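Local coordinates for hypothetical protein (Parabacteroides merdae, PDB 4OO3) that is of unproven function but is probably an NAD(P)-dependent oxidoreductase with a Rossmann-fold nucleotide-binding domain and a separate C-terminal domain, at residues E179-L191 / G312-S324. Numbering follows the deposited sequence.
Sequences EEPAIVKESVHHL and GGGDTHFSVMKGS
The carboxylate of Asp-315 is gripped through both oxygens. Asp-315 OD1 accepts a nearly straight hydrogen bond from His-190 ND1, at 2.7 Å. Ring and carboxylate are almost coplanar, 14° apart, and the oxygen lies in the ring plane. A water bridges the other oxygen, OD2, to the backbone N of His-190, so Asp-315 is tied to the ring directly and to the main chain through the water. Without the ring, as with an alanine at His-190, OD1 loses this donor and the carboxylate would probably turn more freely. From here strands 183-190 and 316-322 run antiparallel, bonded main chain to main chain as far as Lys-322 N and Ala-182 O (2.8 Å). On one face, Ser-187 OG and His-317 ND1 share a hydrogen bond of 2.9 Å at the ring edge; either could be the donor. With CG anti to the backbone N (chi1 -176°), that ring reaches across to the serine. Further along, the Lys-185 chain passes Ser-319, CG to CB 3.8 Å, and its NZ binds Glu-230 and a water. On the other face Thr-316 OG1 lies against Val-188 CB at 3.2 Å, and Glu-186 OE1 sits at the edge of the Phe-318 ring. At the far end Lys-322 NZ forms a weak salt bridge with Glu-180 OE1, at 3.3 Å. Both strands are interior to the mixed sheet of the C-terminal domain, between strands 297-306 and 326-332, and helices 155-164 and 220-231 pack on the Lys-185 face.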
ATOM      1  N   GLU A 179       1.461  -6.934 -25.516  1.00 56.24           N
ATOM      2  CA  GLU A 179       1.404  -5.771 -26.402  1.00 59.31           C
ATOM      3  C   GLU A 179       0.246  -4.840 -26.026  1.00 57.91           C
ATOM      4  O   GLU A 179       0.368  -3.620 -26.128  1.00 59.01           O
ATOM      5  CB  GLU A 179       1.288  -6.207 -27.869  1.00 66.10           C
ATOM      6  CG  GLU A 179       2.264  -7.307 -28.294  1.00 72.16           C
ATOM      7  CD  GLU A 179       1.669  -8.710 -28.201  1.00 76.81           C
ATOM      8  OE1 GLU A 179       0.707  -9.010 -28.947  1.00 77.60           O
ATOM      9  OE2 GLU A 179       2.167  -9.518 -27.387  1.00 74.84           O
ATOM     10  N   GLU A 180      -0.874  -5.413 -25.592  1.00 57.52           N
ATOM     11  CA  GLU A 180      -1.991  -4.616 -25.077  1.00 56.44           C
ATOM     12  C   GLU A 180      -2.625  -5.262 -23.830  1.00 48.79           C
ATOM     13  O   GLU A 180      -3.579  -6.040 -23.928  1.00 48.76           O
ATOM     14  CB  GLU A 180      -3.027  -4.372 -26.173  1.00 61.04           C
ATOM     15  CG  GLU A 180      -3.783  -3.070 -25.981  1.00 70.88           C
ATOM     16  CD  GLU A 180      -4.675  -2.738 -27.157  1.00 85.45           C
ATOM     17  OE1 GLU A 180      -5.829  -3.223 -27.185  1.00 91.48           O
ATOM     18  OE2 GLU A 180      -4.221  -1.984 -28.046  1.00 85.06           O
ATOM     19  N   PRO A 181      -2.080  -4.946 -22.648  1.00 42.30           N
ATOM     20  CA  PRO A 181      -2.572  -5.515 -21.393  1.00 40.20           C
ATOM     21  C   PRO A 181      -4.043  -5.221 -21.136  1.00 38.13           C
ATOM     22  O   PRO A 181      -4.535  -4.169 -21.528  1.00 36.16           O
ATOM     23  CB  PRO A 181      -1.713  -4.825 -20.338  1.00 39.88           C
ATOM     24  CG  PRO A 181      -0.456  -4.470 -21.049  1.00 40.94           C
ATOM     25  CD  PRO A 181      -0.876  -4.123 -22.443  1.00 41.77           C
ATOM     26  N   ALA A 182      -4.723  -6.159 -20.481  1.00 38.16           N
ATOM     27  CA  ALA A 182      -6.141  -6.021 -20.144  1.00 37.46           C
ATOM     28  C   ALA A 182      -6.337  -5.238 -18.849  1.00 35.59           C
ATOM     29  O   ALA A 182      -7.423  -4.731 -18.583  1.00 32.81           O
ATOM     30  CB  ALA A 182      -6.794  -7.394 -20.031  1.00 38.30           C
ATOM     31  N   ILE A 183      -5.289  -5.164 -18.032  1.00 36.03           N
ATOM     32  CA  ILE A 183      -5.327  -4.397 -16.797  1.00 36.17           C
ATOM     33  C   ILE A 183      -4.082  -3.520 -16.789  1.00 37.46           C
ATOM     34  O   ILE A 183      -2.983  -4.001 -17.058  1.00 37.92           O
ATOM     35  CB  ILE A 183      -5.407  -5.308 -15.550  1.00 35.62           C
ATOM     36  CG1 ILE A 183      -6.642  -6.216 -15.636  1.00 36.72           C
ATOM     37  CG2 ILE A 183      -5.474  -4.471 -14.282  1.00 33.42           C
ATOM     38  CD1 ILE A 183      -6.776  -7.216 -14.504  1.00 36.80           C
ATOM     39  N   VAL A 184      -4.274  -2.227 -16.524  1.00 37.61           N
ATOM     40  CA  VAL A 184      -3.198  -1.238 -16.570  1.00 33.77           C
ATOM     41  C   VAL A 184      -3.377  -0.255 -15.414  1.00 33.79           C
ATOM     42  O   VAL A 184      -4.444   0.327 -15.289  1.00 32.26           O
ATOM     43  CB  VAL A 184      -3.224  -0.456 -17.901  1.00 34.65           C
ATOM     44  CG1 VAL A 184      -2.150   0.624 -17.912  1.00 34.76           C
ATOM     45  CG2 VAL A 184      -3.040  -1.396 -19.092  1.00 34.91           C
ATOM     46  N   LYS A 185      -2.342  -0.083 -14.580  1.00 32.90           N
ATOM     47  CA  LYS A 185      -2.346   0.899 -13.469  1.00 33.16           C
ATOM     48  C   LYS A 185      -1.046   1.700 -13.415  1.00 34.76           C
ATOM     49  O   LYS A 185       0.042   1.136 -13.285  1.00 34.45           O
ATOM     50  CB  LYS A 185      -2.555   0.211 -12.123  1.00 31.15           C
ATOM     51  CG  LYS A 185      -3.896  -0.480 -12.031  1.00 33.58           C
ATOM     52  CD  LYS A 185      -4.140  -1.120 -10.675  1.00 32.88           C
ATOM     53  CE  LYS A 185      -5.429  -1.926 -10.707  1.00 32.56           C
ATOM     54  NZ  LYS A 185      -6.633  -1.065 -10.857  1.00 33.40           N
ATOM     55  N   GLU A 186      -1.169   3.016 -13.518  1.00 35.07           N
ATOM     56  CA  GLU A 186      -0.011   3.893 -13.605  1.00 38.15           C
ATOM     57  C   GLU A 186      -0.165   5.028 -12.602  1.00 36.05           C
ATOM     58  O   GLU A 186      -1.173   5.731 -12.610  1.00 34.78           O
ATOM     59  CB  GLU A 186       0.119   4.443 -15.024  1.00 42.31           C
ATOM     60  CG  GLU A 186       0.411   3.373 -16.070  1.00 48.69           C
ATOM     61  CD  GLU A 186       0.316   3.888 -17.498  1.00 59.62           C
ATOM     62  OE1 GLU A 186      -0.687   4.563 -17.835  1.00 65.48           O
ATOM     63  OE2 GLU A 186       1.241   3.598 -18.290  1.00 60.47           O
ATOM     64  N   SER A 187       0.830   5.190 -11.733  1.00 33.97           N
ATOM     65  CA  SER A 187       0.806   6.229 -10.710  1.00 33.99           C
ATOM     66  C   SER A 187       2.024   7.121 -10.838  1.00 34.89           C
ATOM     67  O   SER A 187       3.115   6.648 -11.154  1.00 38.27           O
ATOM     68  CB  SER A 187       0.785   5.610  -9.313  1.00 31.12           C
ATOM     69  OG  SER A 187      -0.253   4.668  -9.194  1.00 31.66           O
ATOM     70  N   VAL A 188       1.820   8.413 -10.599  1.00 35.47           N
ATOM     71  CA  VAL A 188       2.908   9.374 -10.467  1.00 36.25           C
ATOM     72  C   VAL A 188       2.799   9.996  -9.076  1.00 37.59           C
ATOM     73  O   VAL A 188       1.821  10.690  -8.779  1.00 36.88           O
ATOM     74  CB  VAL A 188       2.825  10.478 -11.533  1.00 39.25           C
ATOM     75  CG1 VAL A 188       4.020  11.418 -11.428  1.00 39.73           C
ATOM     76  CG2 VAL A 188       2.739   9.865 -12.925  1.00 40.54           C
ATOM     77  N   HIS A 189       3.796   9.724  -8.236  1.00 36.37           N
ATOM     78  CA  HIS A 189       3.869  10.259  -6.878  1.00 35.59           C
ATOM     79  C   HIS A 189       4.998  11.268  -6.781  1.00 35.85           C
ATOM     80  O   HIS A 189       5.808  11.378  -7.691  1.00 36.12           O
ATOM     81  CB  HIS A 189       4.101   9.126  -5.880  1.00 34.80           C
ATOM     82  CG  HIS A 189       2.947   8.182  -5.780  1.00 34.49           C
ATOM     83  ND1 HIS A 189       1.787   8.500  -5.108  1.00 34.49           N
ATOM     84  CD2 HIS A 189       2.763   6.939  -6.283  1.00 34.90           C
ATOM     85  CE1 HIS A 189       0.939   7.491  -5.198  1.00 33.95           C
ATOM     86  NE2 HIS A 189       1.507   6.530  -5.904  1.00 33.20           N
ATOM     87  N   HIS A 190       5.046  12.000  -5.672  1.00 37.91           N
ATOM     88  CA  HIS A 190       6.023  13.073  -5.499  1.00 39.40           C
ATOM     89  C   HIS A 190       6.729  13.021  -4.146  1.00 39.21           C
ATOM     90  O   HIS A 190       6.104  12.774  -3.120  1.00 37.74           O
ATOM     91  CB  HIS A 190       5.357  14.425  -5.742  1.00 40.60           C
ATOM     92  CG  HIS A 190       4.857  14.582  -7.142  1.00 41.55           C
ATOM     93  ND1 HIS A 190       3.607  14.154  -7.537  1.00 40.42           N
ATOM     94  CD2 HIS A 190       5.458  15.065  -8.255  1.00 42.48           C
ATOM     95  CE1 HIS A 190       3.452  14.393  -8.827  1.00 40.98           C
ATOM     96  NE2 HIS A 190       4.561  14.940  -9.287  1.00 41.64           N
ATOM     97  N   LEU A 191       8.045  13.242  -4.163  1.00 40.63           N
ATOM     98  CA  LEU A 191       8.880  13.065  -2.973  1.00 39.67           C
ATOM     99  C   LEU A 191       8.663  14.198  -1.988  1.00 42.29           C
ATOM    100  O   LEU A 191       8.597  13.966  -0.779  1.00 50.11           O
ATOM    101  CB  LEU A 191      10.361  12.988  -3.357  1.00 39.66           C
ATOM    102  CG  LEU A 191      10.766  11.836  -4.284  1.00 38.19           C
ATOM    103  CD1 LEU A 191      12.038  12.168  -5.045  1.00 38.72           C
ATOM    104  CD2 LEU A 191      10.925  10.541  -3.508  1.00 37.46           C
ATOM    105  N   GLY A 312      -0.932  23.989  -8.388  1.00 87.49           N
ATOM    106  CA  GLY A 312      -2.111  23.538  -9.132  1.00 88.50           C
ATOM    107  C   GLY A 312      -1.849  22.207  -9.823  1.00 82.17           C
ATOM    108  O   GLY A 312      -2.326  21.958 -10.935  1.00 77.09           O
ATOM    109  N   GLY A 313      -1.061  21.364  -9.159  1.00 73.18           N
ATOM    110  CA  GLY A 313      -0.700  20.048  -9.666  1.00 64.84           C
ATOM    111  C   GLY A 313      -0.955  19.033  -8.576  1.00 60.83           C
ATOM    112  O   GLY A 313      -1.660  19.320  -7.602  1.00 57.75           O
ATOM    113  N   GLY A 314      -0.381  17.846  -8.727  1.00 58.24           N
ATOM    114  CA  GLY A 314      -0.539  16.804  -7.717  1.00 52.82           C
ATOM    115  C   GLY A 314      -0.224  15.405  -8.207  1.00 48.37           C
ATOM    116  O   GLY A 314       0.210  15.212  -9.344  1.00 46.22           O
ATOM    117  N   ASP A 315      -0.449  14.429  -7.331  1.00 44.69           N
ATOM    118  CA  ASP A 315      -0.250  13.027  -7.665  1.00 42.80           C
ATOM    119  C   ASP A 315      -1.319  12.584  -8.648  1.00 43.05           C
ATOM    120  O   ASP A 315      -2.495  12.886  -8.463  1.00 42.38           O
ATOM    121  CB  ASP A 315      -0.318  12.167  -6.405  1.00 41.64           C
ATOM    122  CG  ASP A 315       0.804  12.469  -5.432  1.00 43.26           C
ATOM    123  OD1 ASP A 315       1.737  13.227  -5.773  1.00 46.09           O
ATOM    124  OD2 ASP A 315       0.757  11.945  -4.311  1.00 46.31           O
ATOM    125  N   THR A 316      -0.907  11.876  -9.696  1.00 43.21           N
ATOM    126  CA  THR A 316      -1.834  11.408 -10.720  1.00 40.69           C
ATOM    127  C   THR A 316      -1.978   9.888 -10.711  1.00 42.60           C
ATOM    128  O   THR A 316      -1.110   9.165 -10.211  1.00 40.32           O
ATOM    129  CB  THR A 316      -1.411  11.883 -12.128  1.00 41.62           C
ATOM    130  OG1 THR A 316      -0.166  11.287 -12.503  1.00 38.95           O
ATOM    131  CG2 THR A 316      -1.267  13.398 -12.155  1.00 42.91           C
ATOM    132  N   HIS A 317      -3.095   9.414 -11.258  1.00 44.28           N
ATOM    133  CA  HIS A 317      -3.329   7.981 -11.435  1.00 41.45           C
ATOM    134  C   HIS A 317      -4.297   7.719 -12.580  1.00 39.30           C
ATOM    135  O   HIS A 317      -5.315   8.401 -12.713  1.00 40.10           O
ATOM    136  CB  HIS A 317      -3.869   7.337 -10.153  1.00 40.87           C
ATOM    137  CG  HIS A 317      -4.031   5.849 -10.250  1.00 37.62           C
ATOM    138  ND1 HIS A 317      -2.994   4.971 -10.026  1.00 37.24           N
ATOM    139  CD2 HIS A 317      -5.105   5.087 -10.565  1.00 37.80           C
ATOM    140  CE1 HIS A 317      -3.422   3.733 -10.192  1.00 38.34           C
ATOM    141  NE2 HIS A 317      -4.699   3.775 -10.521  1.00 38.12           N
ATOM    142  N   PHE A 318      -3.950   6.742 -13.410  1.00 38.23           N
ATOM    143  CA  PHE A 318      -4.806   6.287 -14.509  0.50 39.55           C
ATOM    144  C   PHE A 318      -4.798   4.778 -14.522  1.00 39.93           C
ATOM    145  O   PHE A 318      -3.741   4.165 -14.369  1.00 43.04           O
ATOM    146  CB  PHE A 318      -4.309   6.793 -15.868  0.50 39.23           C
ATOM    147  CG  PHE A 318      -4.912   6.067 -17.057  0.50 37.97           C
ATOM    148  CD1 PHE A 318      -6.181   6.386 -17.516  0.50 37.28           C
ATOM    149  CD2 PHE A 318      -4.203   5.070 -17.716  0.50 37.71           C
ATOM    150  CE1 PHE A 318      -6.730   5.730 -18.602  0.50 36.28           C
ATOM    151  CE2 PHE A 318      -4.749   4.410 -18.799  0.50 36.83           C
ATOM    152  CZ  PHE A 318      -6.012   4.746 -19.245  0.50 36.54           C
ATOM    153  N   SER A 319      -5.972   4.181 -14.704  1.00 39.78           N
ATOM    154  CA  SER A 319      -6.081   2.733 -14.800  1.00 37.76           C
ATOM    155  C   SER A 319      -7.218   2.297 -15.706  1.00 38.99           C
ATOM    156  O   SER A 319      -8.217   3.012 -15.877  1.00 38.38           O
ATOM    157  CB  SER A 319      -6.261   2.109 -13.418  1.00 37.70           C
ATOM    158  OG  SER A 319      -7.508   2.461 -12.851  1.00 38.14           O
ATOM    159  N   VAL A 320      -7.051   1.110 -16.281  1.00 37.19           N
ATOM    160  CA  VAL A 320      -8.079   0.482 -17.095  1.00 37.89           C
ATOM    161  C   VAL A 320      -8.158  -0.986 -16.718  1.00 35.66           C
ATOM    162  O   VAL A 320      -7.132  -1.625 -16.484  1.00 34.53           O
ATOM    163  CB  VAL A 320      -7.746   0.544 -18.596  1.00 38.41           C
ATOM    164  CG1 VAL A 320      -8.977   0.207 -19.426  1.00 39.96           C
ATOM    165  CG2 VAL A 320      -7.211   1.910 -18.973  1.00 43.41           C
HETATM  166  N   MSE A 321      -9.373  -1.516 -16.661  1.00 36.19           N
HETATM  167  CA  MSE A 321      -9.562  -2.966 -16.611  1.00 34.95           C
HETATM  168  C   MSE A 321     -10.593  -3.277 -17.658  1.00 35.23           C
HETATM  169  O   MSE A 321     -11.705  -2.751 -17.635  1.00 33.74           O
HETATM  170  CB  MSE A 321      -9.853  -3.517 -15.214  1.00 32.80           C
HETATM  171  CG  MSE A 321     -10.958  -2.843 -14.423  1.00 32.49           C
HETATM  172 SE   MSE A 321     -11.035  -3.689 -12.632  0.75 28.29          SE
HETATM  173  CE  MSE A 321     -11.751  -5.441 -13.156  1.00 31.42           C
ATOM    174  N   LYS A 322     -10.202  -4.125 -18.605  1.00 36.25           N
ATOM    175  CA  LYS A 322     -10.957  -4.322 -19.831  1.00 37.56           C
ATOM    176  C   LYS A 322     -11.812  -5.569 -19.740  1.00 34.97           C
ATOM    177  O   LYS A 322     -11.299  -6.667 -19.552  1.00 34.96           O
ATOM    178  CB  LYS A 322     -10.004  -4.402 -21.029  1.00 39.56           C
ATOM    179  CG  LYS A 322      -9.196  -3.126 -21.224  1.00 42.37           C
ATOM    180  CD  LYS A 322      -8.705  -2.954 -22.649  1.00 45.79           C
ATOM    181  CE  LYS A 322      -7.664  -4.000 -22.992  1.00 53.53           C
ATOM    182  NZ  LYS A 322      -6.716  -3.543 -24.047  1.00 64.64           N
ATOM    183  N   GLY A 323     -13.125  -5.378 -19.841  1.00 35.99           N
ATOM    184  CA  GLY A 323     -14.080  -6.484 -19.867  1.00 35.94           C
ATOM    185  C   GLY A 323     -14.634  -6.633 -21.266  1.00 36.90           C
ATOM    186  O   GLY A 323     -14.529  -5.711 -22.075  1.00 38.29           O
ATOM    187  N   SER A 324     -15.226  -7.789 -21.554  1.00 38.03           N
ATOM    188  CA  SER A 324     -15.774  -8.071 -22.888  1.00 39.36           C
ATOM    189  C   SER A 324     -16.892  -7.098 -23.299  1.00 40.63           C
ATOM    190  O   SER A 324     -17.122  -6.886 -24.490  1.00 40.16           O
ATOM    191  CB  SER A 324     -16.255  -9.524 -22.985  1.00 39.21           C
ATOM    192  OG  SER A 324     -17.323  -9.774 -22.090  1.00 38.60           O
TER
HETATM  193  O   HOH W   1      -7.287  -1.253 -13.506  1.00 43.77           O
HETATM  194  O   HOH W   2       3.186  11.542  -3.716  1.00 37.85           O